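Long-range contacts in putative Acetyltransferase (Pyrococcus horikoshii, PDB 3DDD), which binds coenzyme A and is probably an acyltransferase of the GNAT family, although its acceptor substrate is not established: residues A[72-77]-A[93-98]; A[172-177]-A[215-220]. One frame throughout, in Å; residues are numbered along the deposited sequence.

Contact 1 (A[72-77]-A[93-98]); sequences DEPVGM and GVKKAY. With COA (coenzyme A), chain B.
Lys95 NZ is gripped twice by 72-77. It forms a salt bridge with Glu73 OE2 at 2.7 Å and a weak hydrogen bond with Pro74 O. Residues 73-77 and 93-94 form the open end of the antiparallel hairpin 73-82/86-94 in the GNAT domain that holds coenzyme A; 95-98 leaves it in a 3-10 turn. The lysine side chain passes the carbonyl oxygens of Val75 and Pro74. With chi2 to chi4 all near 180°, the straight chain lays CD and CE against Pro74 O and delivers NZ to the glutamate. The ammonium group meets Glu73 OE2 from above the carboxylate plane, 44° out of it. Met77 and Gly93 form a hydrogen-bonded pair, with Met77 N to Gly93 O at 2.9 Å. Gly76 and Val94 form the non-hydrogen-bonded pair that follows. Lys95 N then reaches Val75 O at 2.9 Å in a nearly straight bond of 171°. Val75 and Gly76 both face Ala68 of strand 65-70, a classic beta bulge. Coenzyme A lies beside 93-94, as is usual for this fold. Val94 N donates to its pantetheine carbonyl O9P at 2.8 Å. Ile103 of helix 103-118 touches Val75, Val94 and Tyr98. Val75 lies over one face of the Tyr98 ring: CG1 touches Tyr98 CB at 3.5 Å, and CG2 sits over the ring centre, 3.6 Å from the centroid, in a CH-pi contact.

Contact 2 (A[172-177]-A[215-220]); sequences KEIDKK and PLVADS
Ile174 and Val217 make the apolar centre of this helix-on-sheet contact in the second GNAT domain. The two side chains lie alongside each other, running opposite ways, with Ile174 CG1 3.9 Å from Val217 CG1. The same valine methyl also lies 3.8 Å from Ile174 O. Ile174 CG1 is anti to the backbone N (chi1 -156°), and the chain continues straight through chi2. This carries CD1 to the end of the strand, where it rests 3.8 Å from Asp219 OD1. The other valine branch, CG2, meets Asp175 OD1 at 3.8 Å. That oxygen is also 4.1 Å from Pro215 CG, so one edge of the contact sets a carboxylate against carbon. The acid is buried, but its charge has a partner: Asp175 OD2 forms a salt bridge with Arg183 NE. Arg183 also touches Pro215, which follows a cis peptide bond. Helix 172-177 crosses strand 215-218 at 98°, with the axes 8.8 Å apart. Phe205 of the adjacent strand 204-209 touches Ile174, Asp175, Pro215 and Val217. Leu216 and Ala218 point away from helix 169-179 and pack on helix 221-233, so strand 212-218 is sandwiched between the two helices.

From the N terminus, contact 1 comes first. It closes a short loop, mostly strand, by joining the start of strand 73-82 to the end of strand 86-94 beside coenzyme A. The chain then runs on through helix 103-118 and strands 121-126 and 140-149 before contact 2 opens. Contact 2 closes a longer loop of mixed helix and strand, bringing helix 169-179 onto strand 212-218 in the second GNAT domain. The two loops lie in series and neither nest nor cross. The centres of the two contacts are about 37 Å apart, on opposite sides of the chain's centre. Contact 1 is strand pairing at a ligand site; contact 2 is helix packing away from the coenzyme A site.

Contact 1 (A[72-77]-A[93-98])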
loop_
_atom_site.group_PDB
_atom_site.type_symbol
_atom_site.label_atom_id
_atom_site.label_comp_id
_atom_site.label_asym_id
_atom_site.label_seq_id
_atom_site.Cartn_x
_atom_site.Cartn_y
_atom_site.Cartn_z
ATOM N N ASP A 72 -8.937 -26.864 -0.451
ATOM C CA ASP A 72 -9.987 -26.014 0.120
ATOM C C ASP A 72 -9.600 -25.222 1.374
ATOM O O ASP A 72 -10.360 -24.356 1.804
ATOM C CB ASP A 72 -11.268 -26.826 0.387
ATOM C CG ASP A 72 -11.706 -27.663 -0.827
ATOM O OD1 ASP A 72 -11.187 -27.433 -1.952
ATOM O OD2 ASP A 72 -12.565 -28.566 -0.640
ATOM N N GLU A 73 -8.452 -25.522 1.968
ATOM C CA GLU A 73 -7.906 -24.718 3.059
ATOM C C GLU A 73 -7.122 -23.577 2.377
ATOM O O GLU A 73 -6.249 -23.823 1.543
ATOM C CB GLU A 73 -7.036 -25.599 3.985
ATOM C CG GLU A 73 -6.167 -24.909 5.050
ATOM C CD GLU A 73 -6.946 -24.150 6.137
ATOM O OE1 GLU A 73 -8.181 -24.328 6.251
ATOM O OE2 GLU A 73 -6.305 -23.362 6.875
ATOM N N PRO A 74 -7.486 -22.322 2.676
ATOM C CA PRO A 74 -6.775 -21.196 2.121
ATOM C C PRO A 74 -5.446 -21.014 2.847
ATOM O O PRO A 74 -5.399 -20.945 4.070
ATOM C CB PRO A 74 -7.721 -20.031 2.393
ATOM C CG PRO A 74 -8.376 -20.409 3.648
ATOM C CD PRO A 74 -8.588 -21.886 3.549
ATOM N N VAL A 75 -4.371 -20.914 2.090
ATOM C CA VAL A 75 -3.046 -20.967 2.672
ATOM C C VAL A 75 -2.237 -19.692 2.425
ATOM O O VAL A 75 -1.440 -19.280 3.258
ATOM C CB VAL A 75 -2.328 -22.238 2.114
ATOM C CG1 VAL A 75 -0.812 -22.101 2.185
ATOM C CG2 VAL A 75 -2.823 -23.454 2.886
ATOM N N GLY A 76 -2.432 -19.075 1.271
ATOM C CA GLY A 76 -1.551 -17.991 0.818
ATOM C C GLY A 76 -2.222 -17.055 -0.186
ATOM O O GLY A 76 -3.128 -17.453 -0.912
HETATM N N MSE A 77 -1.750 -15.810 -0.220
HETATM C CA MSE A 77 -2.305 -14.791 -1.073
HETATM C C MSE A 77 -1.294 -13.759 -1.450
HETATM O O MSE A 77 -0.259 -13.596 -0.776
HETATM C CB MSE A 77 -3.439 -14.069 -0.345
HETATM C CG MSE A 77 -2.982 -13.208 0.797
HETATM SE SE MSE A 77 -4.555 -12.353 1.606
HETATM C CE MSE A 77 -4.818 -10.955 0.311
ATOM N N GLY A 93 1.204 -12.867 1.872
ATOM C CA GLY A 93 0.903 -13.510 3.127
ATOM C C GLY A 93 0.709 -14.994 2.940
ATOM O O GLY A 93 -0.055 -15.417 2.067
ATOM N N VAL A 94 1.418 -15.783 3.755
ATOM C CA VAL A 94 1.195 -17.224 3.850
ATOM C C VAL A 94 1.032 -17.567 5.301
ATOM O O VAL A 94 1.783 -17.092 6.147
ATOM C CB VAL A 94 2.345 -17.980 3.212
ATOM C CG1 VAL A 94 2.276 -19.522 3.490
ATOM C CG2 VAL A 94 2.348 -17.662 1.687
ATOM N N LYS A 95 0.020 -18.382 5.591
ATOM C CA LYS A 95 -0.319 -18.743 6.958
ATOM C C LYS A 95 0.887 -19.392 7.592
ATOM O O LYS A 95 1.561 -20.163 6.944
ATOM C CB LYS A 95 -1.508 -19.699 6.967
ATOM C CG LYS A 95 -2.876 -19.027 6.832
ATOM C CD LYS A 95 -3.948 -20.103 6.861
ATOM C CE LYS A 95 -5.344 -19.543 7.046
ATOM N NZ LYS A 95 -6.291 -20.663 7.085
ATOM N N LYS A 96 1.161 -19.077 8.855
ATOM C CA LYS A 96 2.425 -19.471 9.503
ATOM C C LYS A 96 2.720 -20.955 9.411
ATOM O O LYS A 96 3.873 -21.321 9.233
ATOM C CB LYS A 96 2.496 -19.005 10.972
ATOM C CG LYS A 96 2.675 -17.469 11.119
ATOM C CD LYS A 96 2.823 -17.007 12.560
ATOM C CE LYS A 96 1.511 -17.164 13.343
ATOM N NZ LYS A 96 0.460 -16.160 12.957
ATOM N N ALA A 97 1.691 -21.801 9.484
ATOM C CA ALA A 97 1.871 -23.264 9.397
ATOM C C ALA A 97 2.407 -23.724 8.040
ATOM O O ALA A 97 2.863 -24.854 7.880
ATOM C CB ALA A 97 0.546 -24.005 9.712
ATOM N N TYR A 98 2.330 -22.849 7.049
ATOM C CA TYR A 98 2.620 -23.234 5.676
ATOM C C TYR A 98 3.798 -22.458 5.126
ATOM O O TYR A 98 4.141 -22.586 3.949
ATOM C CB TYR A 98 1.370 -23.023 4.819
ATOM C CG TYR A 98 0.283 -24.007 5.127
ATOM C CD1 TYR A 98 0.301 -25.281 4.568
ATOM C CD2 TYR A 98 -0.758 -23.685 5.989
ATOM C CE1 TYR A 98 -0.698 -26.220 4.853
ATOM C CE2 TYR A 98 -1.757 -24.618 6.291
ATOM C CZ TYR A 98 -1.719 -25.883 5.709
ATOM O OH TYR A 98 -2.703 -26.811 5.978
HETATM N N1A COA B . 12.786 -14.679 7.589
HETATM C C2A COA B . 13.652 -14.298 6.594
HETATM N N3A COA B . 13.370 -14.627 5.285
HETATM C C4A COA B . 12.231 -15.329 5.016
HETATM C C5A COA B . 11.340 -15.703 5.997
HETATM C C6A COA B . 11.635 -15.376 7.298
HETATM N N6A COA B . 10.962 -16.020 8.226
HETATM N N7A COA B . 10.301 -16.379 5.453
HETATM C C8A COA B . 10.517 -16.407 4.121
HETATM N N9A COA B . 11.702 -15.757 3.850
HETATM C C1B COA B . 12.270 -15.404 2.537
HETATM C C2B COA B . 13.538 -16.206 2.274
HETATM O O2B COA B . 14.442 -15.534 1.449
HETATM C C3B COA B . 12.988 -17.389 1.525
HETATM O O3B COA B . 13.991 -18.016 0.800
HETATM P P3B COA B . 14.899 -19.176 1.444
HETATM O O7A COA B . 15.657 -19.870 0.319
HETATM O O8A COA B . 13.975 -20.167 2.091
HETATM O O9A COA B . 15.951 -18.520 2.273
HETATM C C4B COA B . 11.975 -16.683 0.659
HETATM O O4B COA B . 11.347 -15.794 1.554
HETATM C C5B COA B . 10.967 -17.582 -0.023
HETATM O O5B COA B . 10.436 -18.462 0.909
HETATM P P1A COA B . 8.942 -18.973 0.702
HETATM O O1A COA B . 8.799 -20.317 1.364
HETATM O O2A COA B . 8.537 -19.041 -0.746
HETATM O O3A COA B . 8.141 -17.803 1.451
HETATM P P2A COA B . 6.781 -18.059 2.263
HETATM O O4A COA B . 5.841 -19.068 1.707
HETATM O O5A COA B . 7.121 -18.348 3.715
HETATM O O6A COA B . 6.122 -16.577 2.261
HETATM C CBP COA B . 6.185 -14.236 3.155
HETATM C CCP COA B . 6.933 -15.459 2.575
HETATM C CDP COA B . 4.881 -14.074 2.372
HETATM C CEP COA B . 7.084 -13.016 2.904
HETATM C CAP COA B . 6.023 -14.198 4.689
HETATM O OAP COA B . 6.484 -15.346 5.325
HETATM C C9P COA B . 4.677 -13.802 5.255
HETATM O O9P COA B . 3.466 -14.281 4.839
HETATM N N8P COA B . 4.639 -12.929 6.237
HETATM C C7P COA B . 3.670 -11.873 6.144
HETATM C C6P COA B . 4.171 -10.574 6.710
HETATM C C5P COA B . 5.557 -10.258 6.266
HETATM O O5P COA B . 6.378 -10.044 7.193
HETATM N N4P COA B . 5.831 -10.245 4.929
HETATM C C3P COA B . 4.991 -9.759 3.807
HETATM C C2P COA B . 5.175 -8.284 3.340
HETATM S S1P COA B . 6.632 -7.835 2.315
#

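Contact 2 (A[172-177]-A[215-220])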
loop_
_atom_site.group_PDB
_atom_site.type_symbol
_atom_site.label_atom_id
_atom_site.label_comp_id
_atom_site.label_asym_id
_atom_site.label_seq_id
_atom_site.Cartn_x
_atom_site.Cartn_y
_atom_site.Cartn_z
ATOM N N LYS A 172 -5.111 15.987 -8.577
ATOM C CA LYS A 172 -4.711 14.973 -9.535
ATOM C C LYS A 172 -3.335 15.286 -10.112
ATOM O O LYS A 172 -2.510 14.398 -10.248
ATOM C CB LYS A 172 -5.740 14.839 -10.664
ATOM C CG LYS A 172 -7.142 14.460 -10.188
ATOM C CD LYS A 172 -8.182 14.358 -11.321
ATOM C CE LYS A 172 -9.467 13.762 -10.757
ATOM N NZ LYS A 172 -10.659 14.077 -11.571
ATOM N N GLU A 173 -3.087 16.551 -10.426
ATOM C CA GLU A 173 -1.801 16.988 -10.990
ATOM C C GLU A 173 -0.636 16.905 -10.006
ATOM O O GLU A 173 0.421 16.408 -10.342
ATOM C CB GLU A 173 -1.924 18.409 -11.549
ATOM C CG GLU A 173 -2.554 18.443 -12.951
ATOM C CD GLU A 173 -3.311 19.731 -13.253
ATOM O OE1 GLU A 173 -2.863 20.821 -12.806
ATOM O OE2 GLU A 173 -4.357 19.652 -13.967
ATOM N N ILE A 174 -0.826 17.392 -8.787
ATOM C CA ILE A 174 0.237 17.305 -7.772
ATOM C C ILE A 174 0.525 15.853 -7.339
ATOM O O ILE A 174 1.663 15.514 -7.044
ATOM C CB ILE A 174 -0.030 18.262 -6.563
ATOM C CG1 ILE A 174 1.292 18.587 -5.868
ATOM C CG2 ILE A 174 -1.112 17.683 -5.599
ATOM C CD1 ILE A 174 1.141 19.519 -4.669
ATOM N N ASP A 175 -0.477 14.979 -7.355
ATOM C CA ASP A 175 -0.247 13.568 -7.012
ATOM C C ASP A 175 0.506 12.828 -8.114
ATOM O O ASP A 175 1.403 12.007 -7.858
ATOM C CB ASP A 175 -1.559 12.864 -6.671
ATOM C CG ASP A 175 -1.324 11.545 -5.996
ATOM O OD1 ASP A 175 -0.702 11.542 -4.913
ATOM O OD2 ASP A 175 -1.706 10.511 -6.571
ATOM N N LYS A 176 0.169 13.146 -9.346
ATOM C CA LYS A 176 0.847 12.579 -10.501
ATOM C C LYS A 176 2.345 12.953 -10.469
ATOM O O LYS A 176 3.226 12.149 -10.793
ATOM C CB LYS A 176 0.118 13.055 -11.780
ATOM C CG LYS A 176 0.847 12.896 -13.107
ATOM C CD LYS A 176 0.785 11.467 -13.631
ATOM C CE LYS A 176 1.666 11.244 -14.878
ATOM N NZ LYS A 176 1.409 9.868 -15.422
ATOM N N LYS A 177 2.626 14.182 -10.077
ATOM C CA LYS A 177 3.983 14.676 -9.936
ATOM C C LYS A 177 4.740 13.969 -8.771
ATOM O O LYS A 177 5.878 13.539 -8.927
ATOM C CB LYS A 177 3.874 16.192 -9.738
ATOM C CG LYS A 177 5.139 16.987 -9.729
ATOM C CD LYS A 177 4.808 18.505 -9.625
ATOM N N PRO A 215 -2.207 9.261 0.863
ATOM C CA PRO A 215 -0.980 10.014 0.797
ATOM C C PRO A 215 -1.016 11.374 1.506
ATOM O O PRO A 215 -2.099 11.896 1.896
ATOM C CB PRO A 215 -0.757 10.190 -0.716
ATOM C CG PRO A 215 -2.028 9.964 -1.337
ATOM C CD PRO A 215 -2.882 9.162 -0.444
ATOM N N LEU A 216 0.183 11.923 1.681
ATOM C CA LEU A 216 0.383 13.320 2.031
ATOM C C LEU A 216 1.401 13.889 1.056
ATOM O O LEU A 216 2.561 13.439 1.013
ATOM C CB LEU A 216 0.860 13.455 3.486
ATOM C CG LEU A 216 1.131 14.891 3.972
ATOM C CD1 LEU A 216 -0.165 15.717 3.925
ATOM C CD2 LEU A 216 1.772 14.888 5.350
ATOM N N VAL A 217 0.934 14.833 0.230
ATOM C CA VAL A 217 1.720 15.511 -0.803
ATOM C C VAL A 217 1.602 17.032 -0.611
ATOM O O VAL A 217 0.493 17.542 -0.412
ATOM C CB VAL A 217 1.261 15.109 -2.226
ATOM C CG1 VAL A 217 2.125 15.795 -3.318
ATOM C CG2 VAL A 217 1.332 13.589 -2.374
ATOM N N ALA A 218 2.737 17.729 -0.595
ATOM C CA ALA A 218 2.767 19.195 -0.389
ATOM C C ALA A 218 3.947 19.846 -1.083
ATOM O O ALA A 218 5.059 19.325 -1.029
ATOM C CB ALA A 218 2.817 19.545 1.093
ATOM N N ASP A 219 3.702 21.005 -1.698
ATOM C CA ASP A 219 4.760 21.815 -2.332
ATOM C C ASP A 219 5.744 22.423 -1.340
ATOM O O ASP A 219 6.828 22.841 -1.757
ATOM C CB ASP A 219 4.163 22.982 -3.150
ATOM C CG ASP A 219 3.776 22.590 -4.587
ATOM O OD1 ASP A 219 4.327 21.608 -5.156
ATOM O OD2 ASP A 219 2.913 23.305 -5.165
ATOM N N SER A 220 5.367 22.538 -0.062
ATOM C CA SER A 220 6.308 22.988 0.980
ATOM C C SER A 220 6.098 22.306 2.318
ATOM O O SER A 220 5.016 21.815 2.608
ATOM C CB SER A 220 6.238 24.508 1.188
ATOM O OG SER A 220 4.979 24.910 1.669
#